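Local structure of sortase B (Streptococcus pyogenes, 3PSQ) at residues G104-P107 against N108-K111; N160-L163 against N164-Q168. The protein is a class B sortase involved in pilus assembly, probably a membrane-bound enzyme of the hydrolase class. One frame throughout, in Å; residues are numbered along the deposited sequence. Where two conformers were deposited one is given.

Interaction 1: residues G104-P107 against N108-K111; sequences GELP and NFRK
Leu106 and Phe109 form the buried, tightly packed side of this short 3-10 helix. The close contact there is at the ring edge, where Leu106 O lies in the plane of the Phe109 ring, 3.3 Å from Phe109 CD2. Phe109 CG lies beside its own backbone N (chi1 -73°), which brings the ring back along the chain to this carbonyl. The side chains themselves meet more lightly, with Leu106 CD2 4.3 Å from Phe109 CE2.

Three backbone hydrogen bonds, each from residue i+3 to residue i, cross from 105-107 to 108-110. Asn108 N donates to Glu105 O at 2.8 Å, and Phe109 N to Leu106 O at 3.0 Å. Arg110 N reaches Pro107 O at 3.1 Å. Lys111 N to Asn108 O continues the pattern.

Glu105, Pro107, Asn108 and Arg110 make up the partly exposed side. Asn108 ND2 sits 3.7 Å from Glu105 CB, and the Glu105 carboxylate and Asn108 amide are nearly perpendicular (83°). The carboxylate turns away, and its OE1 accepts a hydrogen bond from His46 N. Arg110 runs past the proline, with Arg110 CD 4.1 Å from Pro107 CB. Its guanidinium group then forms a salt bridge with Glu191.

The 3-10 helix links helix 96-102 to helix 112-117, with Lys111 as the N-cap residue of the second helix. Phe109 packs on Ile135 and Cys138 of strand 130-142 and meets Phe114 edge-to-face. Leu106 and Phe109 both rest on Val201 of strand 197-205, so this segment packs against the sortase beta-sheet.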
loop_
_atom_site.group_PDB
_atom_site.type_symbol
_atom_site.label_atom_id
_atom_site.label_comp_id
_atom_site.label_asym_id
_atom_site.label_seq_id
_atom_site.Cartn_x
_atom_site.Cartn_y
_atom_site.Cartn_z
ATOM N N GLY A 104 2.771 9.118 7.173
ATOM C CA GLY A 104 2.871 10.569 7.029
ATOM C C GLY A 104 3.873 10.995 5.957
ATOM O O GLY A 104 3.813 12.116 5.472
ATOM N N GLU A 105 4.834 10.131 5.610
ATOM C CA GLU A 105 5.820 10.500 4.575
ATOM C C GLU A 105 5.389 10.262 3.127
ATOM O O GLU A 105 6.063 10.737 2.198
ATOM C CB GLU A 105 7.124 9.756 4.805
ATOM C CG GLU A 105 7.826 10.143 6.110
ATOM C CD GLU A 105 8.778 9.073 6.570
ATOM O OE1 GLU A 105 8.332 7.990 6.947
ATOM O OE2 GLU A 105 9.995 9.293 6.566
ATOM N N LEU A 106 4.278 9.550 2.900
ATOM C CA LEU A 106 3.873 9.234 1.508
ATOM C C LEU A 106 3.837 10.481 0.595
ATOM O O LEU A 106 4.234 10.396 -0.565
ATOM C CB LEU A 106 2.561 8.438 1.435
ATOM C CG LEU A 106 2.582 6.965 1.861
ATOM C CD1 LEU A 106 1.257 6.263 1.553
ATOM C CD2 LEU A 106 3.763 6.210 1.238
ATOM N N PRO A 107 3.361 11.628 1.111
ATOM C CA PRO A 107 3.294 12.797 0.242
ATOM C C PRO A 107 4.672 13.315 -0.243
ATOM O O PRO A 107 4.719 14.206 -1.089
ATOM C CB PRO A 107 2.597 13.863 1.111
ATOM C CG PRO A 107 1.887 13.110 2.127
ATOM C CD PRO A 107 2.669 11.851 2.389
ATOM N N ASN A 108 5.762 12.796 0.304
ATOM C CA ASN A 108 7.082 13.155 -0.244
ATOM C C ASN A 108 7.195 12.706 -1.694
ATOM O O ASN A 108 7.950 13.277 -2.462
ATOM C CB ASN A 108 8.226 12.545 0.581
ATOM C CG ASN A 108 8.312 13.153 1.982
ATOM O OD1 ASN A 108 7.812 14.248 2.210
ATOM N ND2 ASN A 108 8.922 12.434 2.918
ATOM N N PHE A 109 6.433 11.680 -2.066
ATOM C CA PHE A 109 6.451 11.184 -3.434
ATOM C C PHE A 109 5.829 12.132 -4.450
ATOM O O PHE A 109 5.902 11.887 -5.651
ATOM C CB PHE A 109 5.816 9.807 -3.507
ATOM C CG PHE A 109 6.676 8.728 -2.930
ATOM C CD1 PHE A 109 7.741 8.211 -3.656
ATOM C CD2 PHE A 109 6.441 8.240 -1.664
ATOM C CE1 PHE A 109 8.560 7.199 -3.116
ATOM C CE2 PHE A 109 7.232 7.249 -1.139
ATOM C CZ PHE A 109 8.297 6.714 -1.869
ATOM N N ARG A 110 5.211 13.206 -3.961
ATOM C CA ARG A 110 4.703 14.279 -4.810
ATOM C C ARG A 110 5.858 15.129 -5.333
ATOM O O ARG A 110 5.714 15.814 -6.351
ATOM C CB ARG A 110 3.725 15.177 -4.039
ATOM C CG ARG A 110 2.462 14.457 -3.499
ATOM C CD ARG A 110 1.610 15.348 -2.552
ATOM N NE ARG A 110 0.931 16.346 -3.355
ATOM C CZ ARG A 110 -0.305 16.212 -3.832
ATOM N NH1 ARG A 110 -1.036 15.142 -3.533
ATOM N NH2 ARG A 110 -0.824 17.159 -4.602
ATOM N N LYS A 111 6.984 15.116 -4.622
ATOM C CA LYS A 111 8.127 15.958 -4.970
ATOM C C LYS A 111 8.988 15.283 -6.036
ATOM O O LYS A 111 9.427 14.127 -5.866
ATOM C CB LYS A 111 8.984 16.259 -3.734
ATOM C CG LYS A 111 8.295 17.037 -2.611
ATOM C CD LYS A 111 9.121 16.832 -1.296
ATOM C CE LYS A 111 8.661 17.688 -0.088
ATOM N NZ LYS A 111 9.865 18.105 0.769
#

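Interaction 2: residues N160-L163 against N164-Q168; sequences NEFL and NHIKQ. With ZN (zinc ion), chain O.
Phe162 and Ile166, one helical turn apart, make the apolar contact on the buried face of this helix. It is a CH-pi contact. Ile166 CD1 stands over one face of the Phe162 ring, 3.6 Å from the centroid and shifted toward the rim. The nearest ring atom is Phe162 CZ, 3.4 Å from Ile166 CD1. The Phe162 ring carbon CG is opposite the backbone N (chi1 174°), while Ile166 CG1 lies beside its own N (chi1 -74°). Together with the extended second torsion of Ile166, these torsions bring the ring and the Ile166 CD1 methyl together.

The hydrogen bonds are those of the helix backbone, from residue i+4 to residue i. Asn164 N bonds to Asn160 O, and His165 N to Glu161 O. Ile166 N follows to Phe162 O at 3.1 Å. Lys167 N donates to Leu163 O at 2.8 Å.

Metal binding is the third kind of interaction. His165 ND1 binds a zinc ion at 1.9 Å. The other ring nitrogen, NE2, is hydrogen-bonded to Asp145 OD1, so both nitrogens are engaged and the ring's rotation is fixed. Asp145 is thus a second-shell residue that positions the zinc ligand, and its carboxylate would probably make the imidazole a stronger donor to the metal. Glu161 OE2 is 5.7 Å from His165 ND1, too far for direct contact.

Ile166 and Phe162 also pack on Ile202 of strand 197-205, and Leu163 and Ile166 touch Tyr173 of strand 170-173. This is the pattern of an amphipathic alpha-helix laid on the sortase beta-sheet, and His165 of the same helix binds a zinc ion.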
loop_
_atom_site.group_PDB
_atom_site.type_symbol
_atom_site.label_atom_id
_atom_site.label_comp_id
_atom_site.label_asym_id
_atom_site.label_seq_id
_atom_site.Cartn_x
_atom_site.Cartn_y
_atom_site.Cartn_z
ATOM N N ASN A 160 -4.839 -1.064 -20.063
ATOM C CA ASN A 160 -4.813 0.289 -20.572
ATOM C C ASN A 160 -5.754 1.248 -19.850
ATOM O O ASN A 160 -5.425 2.422 -19.737
ATOM C CB ASN A 160 -5.010 0.314 -22.090
ATOM C CG ASN A 160 -3.746 -0.102 -22.846
ATOM O OD1 ASN A 160 -2.657 -0.208 -22.259
ATOM N ND2 ASN A 160 -3.885 -0.328 -24.153
ATOM N N GLU A 161 -6.924 0.770 -19.398
ATOM C CA GLU A 161 -7.834 1.648 -18.634
ATOM C C GLU A 161 -7.215 1.921 -17.239
ATOM O O GLU A 161 -7.292 3.029 -16.717
ATOM C CB GLU A 161 -9.297 1.117 -18.561
ATOM C CG GLU A 161 -10.205 1.710 -17.399
ATOM C CD GLU A 161 -11.215 2.847 -17.786
ATOM O OE1 GLU A 161 -10.913 3.710 -18.671
ATOM O OE2 GLU A 161 -12.320 2.891 -17.166
ATOM N N PHE A 162 -6.593 0.903 -16.661
ATOM C CA PHE A 162 -5.914 1.003 -15.378
ATOM C C PHE A 162 -4.785 2.031 -15.444
ATOM O O PHE A 162 -4.719 2.960 -14.631
ATOM C CB PHE A 162 -5.398 -0.383 -14.988
ATOM C CG PHE A 162 -4.542 -0.413 -13.753
ATOM C CD1 PHE A 162 -5.106 -0.263 -12.480
ATOM C CD2 PHE A 162 -3.172 -0.652 -13.855
ATOM C CE1 PHE A 162 -4.312 -0.312 -11.315
ATOM C CE2 PHE A 162 -2.369 -0.712 -12.721
ATOM C CZ PHE A 162 -2.941 -0.538 -11.436
ATOM N N LEU A 163 -3.912 1.903 -16.427
ATOM C CA LEU A 163 -2.779 2.813 -16.522
ATOM C C LEU A 163 -3.176 4.238 -16.908
ATOM O O LEU A 163 -2.575 5.197 -16.433
ATOM C CB LEU A 163 -1.707 2.256 -17.451
ATOM C CG LEU A 163 -0.947 1.021 -16.939
ATOM C CD1 LEU A 163 -0.015 0.560 -18.011
ATOM C CD2 LEU A 163 -0.169 1.357 -15.667
ATOM N N ASN A 164 -4.212 4.400 -17.722
ATOM C CA ASN A 164 -4.664 5.742 -18.098
ATOM C C ASN A 164 -5.433 6.426 -16.977
ATOM O O ASN A 164 -5.378 7.660 -16.827
ATOM C CB ASN A 164 -5.525 5.728 -19.381
ATOM C CG ASN A 164 -5.884 7.150 -19.873
ATOM O OD1 ASN A 164 -5.568 8.145 -19.201
ATOM N ND2 ASN A 164 -6.538 7.243 -21.035
ATOM N N HIS A 165 -6.191 5.631 -16.224
ATOM C CA HIS A 165 -6.880 6.123 -15.050
ATOM C C HIS A 165 -5.863 6.709 -14.081
ATOM O O HIS A 165 -6.050 7.808 -13.548
ATOM C CB HIS A 165 -7.622 4.989 -14.342
ATOM C CG HIS A 165 -8.355 5.432 -13.115
ATOM N ND1 HIS A 165 -9.631 5.936 -13.160
ATOM C CD2 HIS A 165 -7.985 5.466 -11.816
ATOM C CE1 HIS A 165 -10.028 6.239 -11.936
ATOM N NE2 HIS A 165 -9.047 5.964 -11.103
ATOM N N ILE A 166 -4.796 5.956 -13.853
ATOM C CA ILE A 166 -3.715 6.352 -12.961
ATOM C C ILE A 166 -2.995 7.586 -13.507
ATOM O O ILE A 166 -2.926 8.610 -12.835
ATOM C CB ILE A 166 -2.707 5.196 -12.757
ATOM C CG1 ILE A 166 -3.300 4.125 -11.850
ATOM C CG2 ILE A 166 -1.378 5.721 -12.223
ATOM C CD1 ILE A 166 -2.502 2.825 -11.876
ATOM N N LYS A 167 -2.484 7.479 -14.737
ATOM C CA LYS A 167 -1.831 8.585 -15.415
ATOM C C LYS A 167 -2.498 9.953 -15.219
ATOM O O LYS A 167 -1.824 10.924 -14.926
ATOM C CB LYS A 167 -1.707 8.298 -16.913
ATOM C CG LYS A 167 -0.680 9.203 -17.586
ATOM C CD LYS A 167 -0.685 9.115 -19.117
ATOM C CE LYS A 167 0.144 10.290 -19.743
ATOM N NZ LYS A 167 0.344 10.183 -21.248
ATOM N N GLN A 168 -3.810 10.049 -15.382
ATOM C CA GLN A 168 -4.493 11.341 -15.360
ATOM C C GLN A 168 -4.671 11.896 -13.942
ATOM O O GLN A 168 -5.074 13.052 -13.750
ATOM C CB GLN A 168 -5.831 11.234 -16.097
ATOM C CG GLN A 168 -7.005 10.743 -15.273
ATOM C CD GLN A 168 -8.092 11.779 -15.199
ATOM O OE1 GLN A 168 -8.933 11.777 -14.291
ATOM N NE2 GLN A 168 -8.084 12.685 -16.172
HETATM ZN ZN ZN O . -10.822 6.289 -14.653
#

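Both interactions are local contacts between residues three or four apart within the sortase domain, and both lay hydrophobic side chains on strands 130-142 and 197-205. Both are partly buried, with centres about 13 Å (interaction 1) and about 18 Å (interaction 2) from the centre of the chain. Their own centres are about 21 Å apart, and they do not touch. Interaction 1 bridges two helices; interaction 2 lies within helix 159-167. Each buries a phenylalanine, used by its edge in the first and its face in the second. Asn160, Glu161, Asn164 and Lys167 form the surface side of interaction 2. In polar chemistry they differ: Glu105 and Arg110 pair with loop residues, while His165 binds zinc.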